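Local atomic coordinates of nucleocapsid (Crimean-congo hemorrhagic fever virus, PDB entry 4AKL), a protein that probably packages the viral genome, binding single-stranded RNA and the double-stranded panhandle at its ends, and also displays sequence-non-specific double-stranded DNA endonuclease activity. Residues N3-N8 with A398-A403; Y34-S39 with A75-C80; N150-E155 with Y470-N475; D172-R177 with N475-N480. All coordinates share one frame; numbering follows the deposited sequence.

Contact 1. Residues N3-N8 with A398-A403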
loop_
_atom_site.group_PDB
_atom_site.type_symbol
_atom_site.label_atom_id
_atom_site.label_comp_id
_atom_site.label_asym_id
_atom_site.label_seq_id
_atom_site.Cartn_x
_atom_site.Cartn_y
_atom_site.Cartn_z
ATOM N N ASN A 3 -3.405 3.474 -27.847
ATOM C CA ASN A 3 -2.456 2.714 -27.061
ATOM C C ASN A 3 -1.685 1.731 -27.953
ATOM O O ASN A 3 -2.266 0.763 -28.437
ATOM C CB ASN A 3 -3.222 1.969 -25.967
ATOM C CG ASN A 3 -2.321 1.301 -24.950
ATOM O OD1 ASN A 3 -1.146 1.061 -25.209
ATOM N ND2 ASN A 3 -2.897 0.968 -23.762
ATOM N N LYS A 4 -0.384 1.981 -28.152
ATOM C CA LYS A 4 0.450 1.148 -29.037
ATOM C C LYS A 4 0.933 -0.159 -28.378
ATOM O O LYS A 4 1.438 -1.008 -29.064
ATOM C CB LYS A 4 1.674 1.922 -29.556
ATOM C CG LYS A 4 1.393 3.246 -30.257
ATOM C CD LYS A 4 0.561 3.114 -31.492
ATOM C CE LYS A 4 0.332 4.486 -32.147
ATOM N NZ LYS A 4 1.613 5.231 -32.579
ATOM N N ILE A 5 0.760 -0.315 -27.060
ATOM C CA ILE A 5 1.194 -1.516 -26.355
ATOM C C ILE A 5 0.059 -2.553 -26.428
ATOM O O ILE A 5 -0.614 -2.827 -25.433
ATOM C CB ILE A 5 1.611 -1.239 -24.874
ATOM C CG1 ILE A 5 2.443 0.053 -24.756
ATOM C CG2 ILE A 5 2.350 -2.488 -24.298
ATOM C CD1 ILE A 5 3.090 0.304 -23.375
ATOM N N GLU A 6 -0.120 -3.116 -27.637
ATOM C CA GLU A 6 -1.163 -4.087 -27.953
ATOM C C GLU A 6 -0.709 -5.450 -27.487
ATOM O O GLU A 6 -0.081 -6.211 -28.242
ATOM C CB GLU A 6 -1.463 -4.130 -29.458
ATOM C CG GLU A 6 -1.981 -2.824 -30.047
ATOM C CD GLU A 6 -2.395 -2.971 -31.520
ATOM O OE1 GLU A 6 -2.024 -4.005 -32.157
ATOM O OE2 GLU A 6 -3.092 -2.056 -32.038
ATOM N N VAL A 7 -1.052 -5.734 -26.244
ATOM C CA VAL A 7 -0.611 -6.882 -25.530
ATOM C C VAL A 7 -1.795 -7.327 -24.740
ATOM O O VAL A 7 -2.325 -6.552 -23.930
ATOM C CB VAL A 7 0.575 -6.502 -24.573
ATOM C CG1 VAL A 7 0.862 -7.593 -23.590
ATOM C CG2 VAL A 7 1.837 -6.181 -25.380
ATOM N N ASN A 8 -2.235 -8.557 -24.965
ATOM C CA ASN A 8 -3.410 -9.112 -24.270
ATOM C C ASN A 8 -3.068 -10.383 -23.470
ATOM O O ASN A 8 -3.974 -11.136 -23.061
ATOM C CB ASN A 8 -4.524 -9.409 -25.310
ATOM C CG ASN A 8 -4.875 -8.183 -26.187
ATOM O OD1 ASN A 8 -5.561 -7.210 -25.747
ATOM N ND2 ASN A 8 -4.410 -8.222 -27.420
ATOM N N ALA A 398 0.930 6.177 -26.508
ATOM C CA ALA A 398 0.712 6.624 -27.887
ATOM C C ALA A 398 1.988 6.557 -28.743
ATOM O O ALA A 398 1.901 6.361 -29.945
ATOM C CB ALA A 398 0.141 8.061 -27.903
ATOM N N ASN A 399 3.155 6.748 -28.120
ATOM C CA ASN A 399 4.472 6.664 -28.816
ATOM C C ASN A 399 5.527 6.109 -27.842
ATOM O O ASN A 399 6.334 6.864 -27.335
ATOM C CB ASN A 399 4.900 8.047 -29.341
ATOM C CG ASN A 399 4.046 8.538 -30.521
ATOM O OD1 ASN A 399 4.118 7.984 -31.620
ATOM N ND2 ASN A 399 3.241 9.597 -30.297
ATOM N N PRO A 400 5.503 4.793 -27.558
ATOM C CA PRO A 400 6.342 4.182 -26.514
ATOM C C PRO A 400 7.833 4.450 -26.545
ATOM O O PRO A 400 8.455 4.475 -25.484
ATOM C CB PRO A 400 6.100 2.664 -26.724
ATOM C CG PRO A 400 4.777 2.599 -27.226
ATOM C CD PRO A 400 4.612 3.786 -28.148
ATOM N N ASP A 401 8.402 4.663 -27.735
ATOM C CA ASP A 401 9.859 4.899 -27.865
ATOM C C ASP A 401 10.316 6.204 -27.231
ATOM O O ASP A 401 11.489 6.333 -26.860
ATOM C CB ASP A 401 10.313 4.777 -29.326
ATOM C CG ASP A 401 10.426 3.318 -29.772
ATOM O OD1 ASP A 401 10.897 2.487 -28.962
ATOM O OD2 ASP A 401 10.069 3.011 -30.915
ATOM N N ASP A 402 9.380 7.151 -27.057
ATOM C CA ASP A 402 9.658 8.329 -26.263
ATOM C C ASP A 402 10.003 8.014 -24.804
ATOM O O ASP A 402 10.535 8.899 -24.119
ATOM C CB ASP A 402 8.487 9.345 -26.320
ATOM C CG ASP A 402 8.405 10.068 -27.650
ATOM O OD1 ASP A 402 9.338 9.911 -28.463
ATOM O OD2 ASP A 402 7.402 10.792 -27.871
ATOM N N ALA A 403 9.720 6.790 -24.306
ATOM C CA ALA A 403 10.220 6.402 -22.950
ATOM C C ALA A 403 11.733 6.646 -22.828
ATOM O O ALA A 403 12.214 6.991 -21.754
ATOM C CB ALA A 403 9.889 4.957 -22.615
#
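Lys4, Ala398 and Pro400 account for most of the surface buried between 3-8 and 398-403. The lysine side chain leaves the backbone with CG beside its own N and anti to the carbonyl carbon (chi1 -55°), then bends at chi2 and again at chi4, so that it curls round the end of the Ala398 carbonyl, wrapping its oxygen. The ammonium nitrogen Lys4 NZ donates to Ala398 O at 2.9 Å, arriving nearly along the C=O axis. Lys4 CG passes Ala398 O at 3.2 Å, and Lys4 CE is almost as near. A long, flexible chain suits this place because its methylenes can lie against the loop while its charge stays at the exposed surface. Asn399 runs alongside, its OD1 3.8 Å from Lys4 NZ. The bend of 3-8 rests on an Asx turn, in which Asn3 OD1 accepts from Ile5 N at 3.0 Å, followed by inverse gamma turns centred on Ile5 and Glu6; Asn3 ND2 is itself bonded to Ser84 O. On the other side, Pro400 is the first residue of the 3-10 segment that starts at 400 and runs on past 403, a position where the missing N-H of proline costs no bond of the turn. Its ring faces the N-terminal segment, with CD 3.8 Å from Lys4 CB and CG 4.2 Å from Ile5 CG1. Ile5 also packs on Trp16 of helix 10-24. Ala398 points its methyl away, where its small size suits the packing onto Met1 and onto Gln329 of helix 324-336, while its carbonyl oxygen is what meets Lys4.

Contact 2. Residues Y34-S39 with A75-C80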
loop_
_atom_site.group_PDB
_atom_site.type_symbol
_atom_site.label_atom_id
_atom_site.label_comp_id
_atom_site.label_asym_id
_atom_site.label_seq_id
_atom_site.Cartn_x
_atom_site.Cartn_y
_atom_site.Cartn_z
ATOM N N TYR A 34 15.053 -4.537 -16.587
ATOM C CA TYR A 34 15.690 -3.771 -17.677
ATOM C C TYR A 34 15.084 -2.344 -17.804
ATOM O O TYR A 34 13.856 -2.138 -17.696
ATOM C CB TYR A 34 15.560 -4.497 -18.990
ATOM C CG TYR A 34 16.633 -5.559 -19.244
ATOM C CD1 TYR A 34 17.886 -5.202 -19.682
ATOM C CD2 TYR A 34 16.368 -6.910 -19.048
ATOM C CE1 TYR A 34 18.889 -6.187 -19.933
ATOM C CE2 TYR A 34 17.327 -7.891 -19.284
ATOM C CZ TYR A 34 18.584 -7.528 -19.721
ATOM O OH TYR A 34 19.528 -8.514 -19.953
ATOM N N SER A 35 15.968 -1.380 -18.032
ATOM C CA SER A 35 15.614 0.009 -18.033
ATOM C C SER A 35 16.586 0.803 -18.873
ATOM O O SER A 35 17.497 0.239 -19.520
ATOM C CB SER A 35 15.660 0.529 -16.587
ATOM O OG SER A 35 16.984 0.715 -16.190
ATOM N N PHE A 36 16.403 2.118 -18.876
ATOM C CA PHE A 36 17.310 3.035 -19.603
ATOM C C PHE A 36 18.505 3.501 -18.748
ATOM O O PHE A 36 19.288 4.365 -19.185
ATOM C CB PHE A 36 16.510 4.248 -20.141
ATOM C CG PHE A 36 15.710 3.937 -21.368
ATOM C CD1 PHE A 36 16.326 3.913 -22.612
ATOM C CD2 PHE A 36 14.348 3.661 -21.275
ATOM C CE1 PHE A 36 15.606 3.625 -23.742
ATOM C CE2 PHE A 36 13.593 3.361 -22.402
ATOM C CZ PHE A 36 14.214 3.331 -23.646
ATOM N N CYS A 37 18.669 2.915 -17.562
ATOM C CA CYS A 37 19.664 3.398 -16.595
ATOM C C CYS A 37 21.095 2.918 -16.875
ATOM O O CYS A 37 21.456 1.785 -16.565
ATOM C CB CYS A 37 19.251 3.021 -15.149
ATOM S SG CYS A 37 20.192 3.832 -13.865
ATOM N N GLU A 38 21.902 3.812 -17.442
ATOM C CA GLU A 38 23.338 3.540 -17.692
ATOM C C GLU A 38 24.287 3.886 -16.550
ATOM O O GLU A 38 25.429 3.471 -16.563
ATOM C CB GLU A 38 23.787 4.247 -18.954
ATOM C CG GLU A 38 23.501 3.399 -20.202
ATOM C CD GLU A 38 23.668 4.188 -21.461
ATOM O OE1 GLU A 38 23.645 5.448 -21.376
ATOM O OE2 GLU A 38 23.820 3.566 -22.527
ATOM N N SER A 39 23.833 4.640 -15.570
ATOM C CA SER A 39 24.691 4.990 -14.421
ATOM C C SER A 39 23.872 5.495 -13.281
ATOM O O SER A 39 22.816 6.083 -13.473
ATOM C CB SER A 39 25.733 6.056 -14.802
ATOM O OG SER A 39 25.085 7.227 -15.212
ATOM N N ALA A 75 12.928 3.554 -14.868
ATOM C CA ALA A 75 11.617 2.894 -14.904
ATOM C C ALA A 75 11.784 1.421 -15.362
ATOM O O ALA A 75 12.563 1.153 -16.270
ATOM C CB ALA A 75 10.634 3.623 -15.823
ATOM N N PRO A 76 11.089 0.479 -14.689
ATOM C CA PRO A 76 11.056 -0.940 -15.052
ATOM C C PRO A 76 10.152 -1.091 -16.223
ATOM O O PRO A 76 8.925 -1.267 -16.073
ATOM C CB PRO A 76 10.518 -1.620 -13.799
ATOM C CG PRO A 76 9.730 -0.647 -13.176
ATOM C CD PRO A 76 10.328 0.711 -13.465
ATOM N N ILE A 77 10.757 -1.015 -17.397
ATOM C CA ILE A 77 9.997 -1.003 -18.668
ATOM C C ILE A 77 8.981 -2.110 -18.843
ATOM O O ILE A 77 7.820 -1.859 -19.254
ATOM C CB ILE A 77 10.912 -1.020 -19.860
ATOM C CG1 ILE A 77 11.717 0.285 -19.898
ATOM C CG2 ILE A 77 10.098 -1.136 -21.126
ATOM C CD1 ILE A 77 10.844 1.586 -20.038
ATOM N N TYR A 78 9.393 -3.316 -18.516
ATOM C CA TYR A 78 8.551 -4.504 -18.761
ATOM C C TYR A 78 7.266 -4.391 -17.983
ATOM O O TYR A 78 6.186 -4.554 -18.531
ATOM C CB TYR A 78 9.282 -5.783 -18.349
ATOM C CG TYR A 78 8.518 -7.046 -18.643
ATOM C CD1 TYR A 78 8.631 -7.658 -19.857
ATOM C CD2 TYR A 78 7.655 -7.627 -17.687
ATOM C CE1 TYR A 78 7.947 -8.811 -20.147
ATOM C CE2 TYR A 78 6.939 -8.805 -17.977
ATOM C CZ TYR A 78 7.091 -9.384 -19.199
ATOM O OH TYR A 78 6.419 -10.537 -19.514
ATOM N N GLU A 79 7.386 -4.082 -16.706
ATOM C CA GLU A 79 6.215 -4.086 -15.839
ATOM C C GLU A 79 5.357 -2.855 -16.070
ATOM O O GLU A 79 4.124 -2.972 -16.047
ATOM C CB GLU A 79 6.618 -4.231 -14.380
ATOM C CG GLU A 79 7.169 -5.590 -14.054
ATOM C CD GLU A 79 8.646 -5.840 -14.480
ATOM O OE1 GLU A 79 9.390 -4.863 -14.724
ATOM O OE2 GLU A 79 9.048 -7.052 -14.555
ATOM N N CYS A 80 6.000 -1.690 -16.315
ATOM C CA CYS A 80 5.268 -0.458 -16.651
ATOM C C CYS A 80 4.492 -0.675 -17.951
ATOM O O CYS A 80 3.317 -0.300 -18.053
ATOM C CB CYS A 80 6.231 0.736 -16.792
ATOM S SG CYS A 80 7.018 1.239 -15.253
HETATM O O HOH W 1 12.049 -4.122 -17.762
HETATM O O HOH W 2 13.817 3.030 -17.879
#
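The close part of this contact lies where the loop backbone of 34-39 passes the start of helix 77-83. Ser35 CB sits 3.2 Å from Ala75 O, and Tyr34 O faces the first amide of the helix, taking a weak hydrogen bond from Ile77 N at 3.3 Å. The small serine suits so near an approach. Its OG, in the crowded position between N and the carbonyl carbon (chi1 76°), turns back to accept from Cys37 N at 3.1 Å, forming an ST turn, and has a further partner in Thr31 OG1. Two waters fill in beside these direct contacts, sharing their oxygens: one donates to Tyr34 O (2.7 Å) and accepts from Tyr78 N, the second donates to Ala75 O and accepts from Phe36 N (2.9 Å). Packing is looser on the Phe36 side, where the partly exposed ring crosses Ile77 obliquely, Phe36 CE2 to Ile77 CD1 4.0 Å, and also rests on Asn24 and Ala404. Ile77 brings a branched apolar chain to this spot and touches Phe20 as well. With Pro76 at the N-cap, the arrangement is typical of a helix N terminus whose first amides, lacking partners within the helix, are met by a loop carbonyl and a bridging water.

Contact 3. Residues N150-E155 with Y470-N475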
loop_
_atom_site.group_PDB
_atom_site.type_symbol
_atom_site.label_atom_id
_atom_site.label_comp_id
_atom_site.label_asym_id
_atom_site.label_seq_id
_atom_site.Cartn_x
_atom_site.Cartn_y
_atom_site.Cartn_z
ATOM N N ASN A 150 6.204 -13.164 2.109
ATOM C CA ASN A 150 7.309 -13.650 2.945
ATOM C C ASN A 150 7.373 -12.674 4.146
ATOM O O ASN A 150 6.306 -12.114 4.516
ATOM C CB ASN A 150 8.605 -13.749 2.125
ATOM C CG ASN A 150 8.741 -15.077 1.371
ATOM O OD1 ASN A 150 7.745 -15.826 1.126
ATOM N ND2 ASN A 150 10.000 -15.397 1.003
ATOM N N LYS A 151 8.562 -12.482 4.746
ATOM C CA LYS A 151 8.761 -11.595 5.895
ATOM C C LYS A 151 9.649 -10.401 5.514
ATOM O O LYS A 151 10.333 -10.424 4.468
ATOM C CB LYS A 151 9.406 -12.374 7.050
ATOM C CG LYS A 151 8.550 -13.531 7.589
ATOM C CD LYS A 151 9.240 -14.294 8.728
ATOM C CE LYS A 151 8.346 -15.425 9.242
ATOM N NZ LYS A 151 7.006 -14.897 9.679
ATOM N N VAL A 152 9.653 -9.370 6.362
ATOM C CA VAL A 152 10.524 -8.203 6.134
ATOM C C VAL A 152 11.998 -8.654 6.178
ATOM O O VAL A 152 12.299 -9.653 6.770
ATOM C CB VAL A 152 10.275 -7.048 7.162
ATOM C CG1 VAL A 152 8.811 -6.587 7.108
ATOM C CG2 VAL A 152 10.693 -7.444 8.590
ATOM N N LEU A 153 12.897 -7.910 5.526
ATOM C CA LEU A 153 14.356 -8.208 5.604
ATOM C C LEU A 153 14.866 -7.976 7.035
ATOM O O LEU A 153 14.602 -6.938 7.628
ATOM C CB LEU A 153 15.148 -7.344 4.619
ATOM C CG LEU A 153 14.820 -7.433 3.107
ATOM C CD1 LEU A 153 15.521 -6.340 2.284
ATOM C CD2 LEU A 153 15.186 -8.807 2.570
ATOM N N ALA A 154 15.569 -8.969 7.587
ATOM C CA ALA A 154 16.200 -8.860 8.917
ATOM C C ALA A 154 17.394 -7.924 8.857
ATOM O O ALA A 154 17.629 -7.137 9.765
ATOM C CB ALA A 154 16.663 -10.227 9.410
ATOM N N GLU A 155 18.145 -8.038 7.771
ATOM C CA GLU A 155 19.359 -7.301 7.568
ATOM C C GLU A 155 19.181 -6.446 6.322
ATOM O O GLU A 155 18.491 -6.852 5.390
ATOM C CB GLU A 155 20.534 -8.280 7.358
ATOM C CG GLU A 155 20.472 -9.630 8.173
ATOM C CD GLU A 155 21.272 -9.684 9.523
ATOM O OE1 GLU A 155 22.427 -9.198 9.591
ATOM O OE2 GLU A 155 20.731 -10.246 10.513
ATOM N N TYR A 470 1.068 -6.103 1.252
ATOM C CA TYR A 470 0.143 -6.169 2.370
ATOM C C TYR A 470 0.386 -7.393 3.269
ATOM O O TYR A 470 0.393 -7.209 4.467
ATOM C CB TYR A 470 -1.343 -6.137 1.933
ATOM C CG TYR A 470 -2.304 -6.234 3.131
ATOM C CD1 TYR A 470 -2.250 -5.292 4.139
ATOM C CD2 TYR A 470 -3.254 -7.256 3.252
ATOM C CE1 TYR A 470 -3.079 -5.343 5.222
ATOM C CE2 TYR A 470 -4.117 -7.302 4.359
ATOM C CZ TYR A 470 -4.007 -6.331 5.336
ATOM O OH TYR A 470 -4.798 -6.297 6.451
ATOM N N ASN A 471 0.599 -8.596 2.698
ATOM C CA ASN A 471 0.828 -9.862 3.494
ATOM C C ASN A 471 2.266 -10.176 3.903
ATOM O O ASN A 471 2.571 -11.289 4.232
ATOM C CB ASN A 471 0.259 -11.097 2.742
ATOM C CG ASN A 471 -1.210 -11.049 2.619
ATOM O OD1 ASN A 471 -1.907 -10.824 3.612
ATOM N ND2 ASN A 471 -1.719 -11.256 1.411
ATOM N N VAL A 472 3.145 -9.187 3.844
ATOM C CA VAL A 472 4.509 -9.292 4.357
ATOM C C VAL A 472 4.383 -9.092 5.884
ATOM O O VAL A 472 3.686 -8.171 6.347
ATOM C CB VAL A 472 5.485 -8.272 3.657
ATOM C CG1 VAL A 472 6.729 -8.123 4.407
ATOM C CG2 VAL A 472 5.800 -8.733 2.265
ATOM N N LYS A 473 5.055 -9.967 6.641
ATOM C CA LYS A 473 4.953 -10.023 8.092
ATOM C C LYS A 473 6.237 -9.531 8.747
ATOM O O LYS A 473 7.358 -9.809 8.265
ATOM C CB LYS A 473 4.571 -11.465 8.599
ATOM C CG LYS A 473 4.486 -12.526 7.469
ATOM C CD LYS A 473 4.057 -13.936 7.851
ATOM C CE LYS A 473 3.894 -14.823 6.553
ATOM N NZ LYS A 473 3.020 -14.129 5.483
ATOM N N GLY A 474 6.057 -8.794 9.849
ATOM C CA GLY A 474 7.156 -8.276 10.655
ATOM C C GLY A 474 7.160 -6.759 10.698
ATOM O O GLY A 474 6.228 -6.117 10.273
ATOM N N ASN A 475 8.243 -6.214 11.230
ATOM C CA ASN A 475 8.428 -4.791 11.401
ATOM C C ASN A 475 9.641 -4.419 10.555
ATOM O O ASN A 475 10.788 -4.769 10.896
ATOM C CB ASN A 475 8.630 -4.483 12.898
ATOM C CG ASN A 475 8.861 -2.984 13.186
ATOM O OD1 ASN A 475 8.381 -2.094 12.449
ATOM N ND2 ASN A 475 9.600 -2.703 14.274
#
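The flat groups here are backbone carbonyls, met in two ways: Lys473 N lies in the plane of the Asn150 carbonyl, at its edge and on a lone pair, whereas Val152 N approaches the Lys473 carbonyl from 27° above its plane. Together they make a single parallel beta bridge between Lys151 and Lys473, shortly before strands 155-156 and 480-481 pair in the same parallel sense. The bonds measure 3.3 Å from Lys473 N to Asn150 O and 3.0 Å from Val152 N to Lys473 O. A CA-H...O contact from Val472 CA also reaches Asn150 O. Beside the bridge, Val152 and Val472 cross obliquely, CG1 to CG1 3.7 Å; branching at CB places methyls close against the backbone, and Val152 sends CG2 the other way, to 3.5 Å from Asn475 O. Gly474 suits its place twice over: its backbone angles (phi 118°) would press a side chain against the preceding carbonyl oxygen, and a CB would come too close to Val152 CG2. The exposed lysines cross with their like charges apart, Lys151 NZ resting 3.6 Å from Lys473 CD. Lys473 is strained at its root, CG nearly eclipsing N (chi1 4°), and its NZ bonds to Ser149 O and, weakly, to Asn471 O at 3.1 Å.

Contact 4. Residues D172-R177 with N475-N480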
loop_
_atom_site.group_PDB
_atom_site.type_symbol
_atom_site.label_atom_id
_atom_site.label_comp_id
_atom_site.label_asym_id
_atom_site.label_seq_id
_atom_site.Cartn_x
_atom_site.Cartn_y
_atom_site.Cartn_z
ATOM N N ASP A 172 13.867 8.552 12.935
ATOM C CA ASP A 172 12.728 9.415 12.733
ATOM C C ASP A 172 11.492 8.565 12.417
ATOM O O ASP A 172 10.374 8.906 12.818
ATOM C CB ASP A 172 12.980 10.392 11.592
ATOM C CG ASP A 172 11.840 11.369 11.425
ATOM O OD1 ASP A 172 11.488 12.062 12.404
ATOM O OD2 ASP A 172 11.310 11.411 10.331
ATOM N N MET A 173 11.697 7.474 11.691
ATOM C CA MET A 173 10.584 6.599 11.324
ATOM C C MET A 173 10.018 5.986 12.598
ATOM O O MET A 173 8.809 6.004 12.775
ATOM C CB MET A 173 10.998 5.536 10.282
ATOM C CG MET A 173 11.371 6.126 8.936
ATOM S SD MET A 173 12.482 5.170 7.849
ATOM C CE MET A 173 11.408 3.834 7.301
ATOM N N ILE A 174 10.882 5.482 13.491
ATOM C CA ILE A 174 10.434 4.906 14.798
ATOM C C ILE A 174 9.801 5.966 15.714
ATOM O O ILE A 174 8.823 5.676 16.415
ATOM C CB ILE A 174 11.588 4.170 15.549
ATOM C CG1 ILE A 174 12.101 2.953 14.741
ATOM C CG2 ILE A 174 11.133 3.664 16.971
ATOM C CD1 ILE A 174 13.438 2.340 15.286
ATOM N N ARG A 175 10.367 7.181 15.733
ATOM C CA ARG A 175 9.733 8.330 16.399
ATOM C C ARG A 175 8.273 8.515 15.915
ATOM O O ARG A 175 7.371 8.732 16.731
ATOM C CB ARG A 175 10.520 9.621 16.142
ATOM C CG ARG A 175 9.916 10.904 16.774
ATOM C CD ARG A 175 10.594 12.153 16.253
ATOM N NE ARG A 175 10.216 12.459 14.863
ATOM C CZ ARG A 175 9.142 13.158 14.478
ATOM N NH1 ARG A 175 8.278 13.652 15.357
ATOM N NH2 ARG A 175 8.934 13.357 13.184
ATOM N N ARG A 176 8.064 8.429 14.586
ATOM C CA ARG A 176 6.722 8.579 13.957
ATOM C C ARG A 176 5.784 7.427 14.316
ATOM O O ARG A 176 4.647 7.634 14.722
ATOM C CB ARG A 176 6.824 8.712 12.413
ATOM C CG ARG A 176 7.357 10.063 11.938
ATOM C CD ARG A 176 7.815 10.031 10.441
ATOM N NE ARG A 176 8.499 11.282 10.142
ATOM C CZ ARG A 176 7.912 12.430 9.825
ATOM N NH1 ARG A 176 6.581 12.521 9.724
ATOM N NH2 ARG A 176 8.656 13.512 9.600
ATOM N N ARG A 177 6.285 6.220 14.156
ATOM C CA ARG A 177 5.565 5.017 14.493
ATOM C C ARG A 177 5.113 5.054 15.953
ATOM O O ARG A 177 3.952 4.747 16.239
ATOM C CB ARG A 177 6.458 3.811 14.218
ATOM C CG ARG A 177 5.827 2.428 14.421
ATOM C CD ARG A 177 6.803 1.304 13.938
ATOM N NE ARG A 177 6.233 -0.022 14.205
ATOM C CZ ARG A 177 6.250 -0.648 15.388
ATOM N NH1 ARG A 177 6.828 -0.094 16.465
ATOM N NH2 ARG A 177 5.682 -1.856 15.504
ATOM N N ASN A 475 8.243 -6.214 11.230
ATOM C CA ASN A 475 8.428 -4.791 11.401
ATOM C C ASN A 475 9.641 -4.419 10.555
ATOM O O ASN A 475 10.788 -4.769 10.896
ATOM C CB ASN A 475 8.630 -4.483 12.898
ATOM C CG ASN A 475 8.861 -2.984 13.186
ATOM O OD1 ASN A 475 8.381 -2.094 12.449
ATOM N ND2 ASN A 475 9.600 -2.703 14.274
ATOM N N ALA A 476 9.392 -3.747 9.429
ATOM C CA ALA A 476 10.478 -3.295 8.543
ATOM C C ALA A 476 11.547 -2.523 9.322
ATOM O O ALA A 476 12.743 -2.745 9.133
ATOM C CB ALA A 476 9.933 -2.431 7.416
ATOM N N THR A 477 11.086 -1.655 10.216
ATOM C CA THR A 477 11.943 -0.741 10.975
ATOM C C THR A 477 12.860 -1.369 12.046
ATOM O O THR A 477 13.612 -0.643 12.711
ATOM C CB THR A 477 11.083 0.373 11.611
ATOM O OG1 THR A 477 11.869 1.570 11.740
ATOM C CG2 THR A 477 10.516 -0.047 12.966
ATOM N N SER A 478 12.780 -2.697 12.208
ATOM C CA SER A 478 13.649 -3.462 13.084
ATOM C C SER A 478 14.909 -3.931 12.370
ATOM O O SER A 478 15.776 -4.493 12.993
ATOM C CB SER A 478 12.906 -4.698 13.631
ATOM O OG SER A 478 11.821 -4.303 14.450
ATOM N N ALA A 479 15.007 -3.702 11.063
ATOM C CA ALA A 479 16.143 -4.189 10.296
ATOM C C ALA A 479 17.487 -3.743 10.860
ATOM O O ALA A 479 17.641 -2.611 11.315
ATOM C CB ALA A 479 16.041 -3.755 8.865
ATOM N N ASN A 480 18.439 -4.674 10.826
ATOM C CA ASN A 480 19.830 -4.387 11.122
ATOM C C ASN A 480 20.528 -3.833 9.875
ATOM O O ASN A 480 20.734 -4.537 8.886
ATOM C CB ASN A 480 20.570 -5.646 11.647
ATOM C CG ASN A 480 20.082 -6.082 13.027
ATOM O OD1 ASN A 480 19.571 -5.268 13.807
ATOM N ND2 ASN A 480 20.239 -7.365 13.333
#
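Helix 163-181 meets the short 3-10 turn 476-478 of the C-terminal tail, just ahead of strand 480-481. Within the helix, Asp172 binds two arginines at i+3 and i+4 spacing in a salt-bridge network. Arg175 grips OD1 side-on with NE and NH2, and Arg176 NE meets Asp172 OD2 at 2.8 Å, while Arg176 NH1 continues to Met446 O.

Thr477 is the residue that the turn presents to the helix. Its OG1, anti to its own N (chi1 -151°), lies 3.3 Å from Ile174 CG1, while its CG2 touches the same carbon at 3.8 Å and Arg177 CD at 4.1 Å. Threonine fits by its compact shape, although burial leaves OG1 with no partner anywhere in the model. Ile174 offers aliphatic carbon to it, crossing obliquely, its CD1 passing on toward Thr477 O. Met173 adds a more distant touch through CB and also packs on Glu452 and His456 of helix 450-460.

Arg177, extended from CG to NE, reaches tip to tip with Asn475, its long chain carrying the flat guanidinium out to the flat amide. The amide lies over one face of the guanidinium, the planes 30° apart, and ND2 stands above its centre. NE comes within 3.5 Å of Asn475 OD1, but the angle is too poor for a hydrogen bond. The other amide branch, ND2, donates weakly to Ser478 OG at 2.7 Å, a bond spanning the start of the 3-10 turn. The whole is a 3-10 turn of the tail packed on a helix flank by a threonine, with an amide-over-guanidinium stack beside it.

From the N terminus, 3-8 opens contact 1, whose loop closes only at 398-403, joining the segment before helix 10-24 to the loop after helix 385-392. Within that span lies the whole of contact 2, a shorter loop containing helices 45-52 and 56-71, which sets 34-39 against the start of helix 77-83; the two contacts touch where Phe36 CE2 meets Ala403 C. Contact 3 joins the loop after helix 120-136 to the tail after helix 450-460, and contact 4 joins helix 163-181 to that tail. Both cross contact 1 and each other, but follow contact 2 in series. They share Asn475, and contacts 1 and 4 lie on opposite sides of the chain's centre.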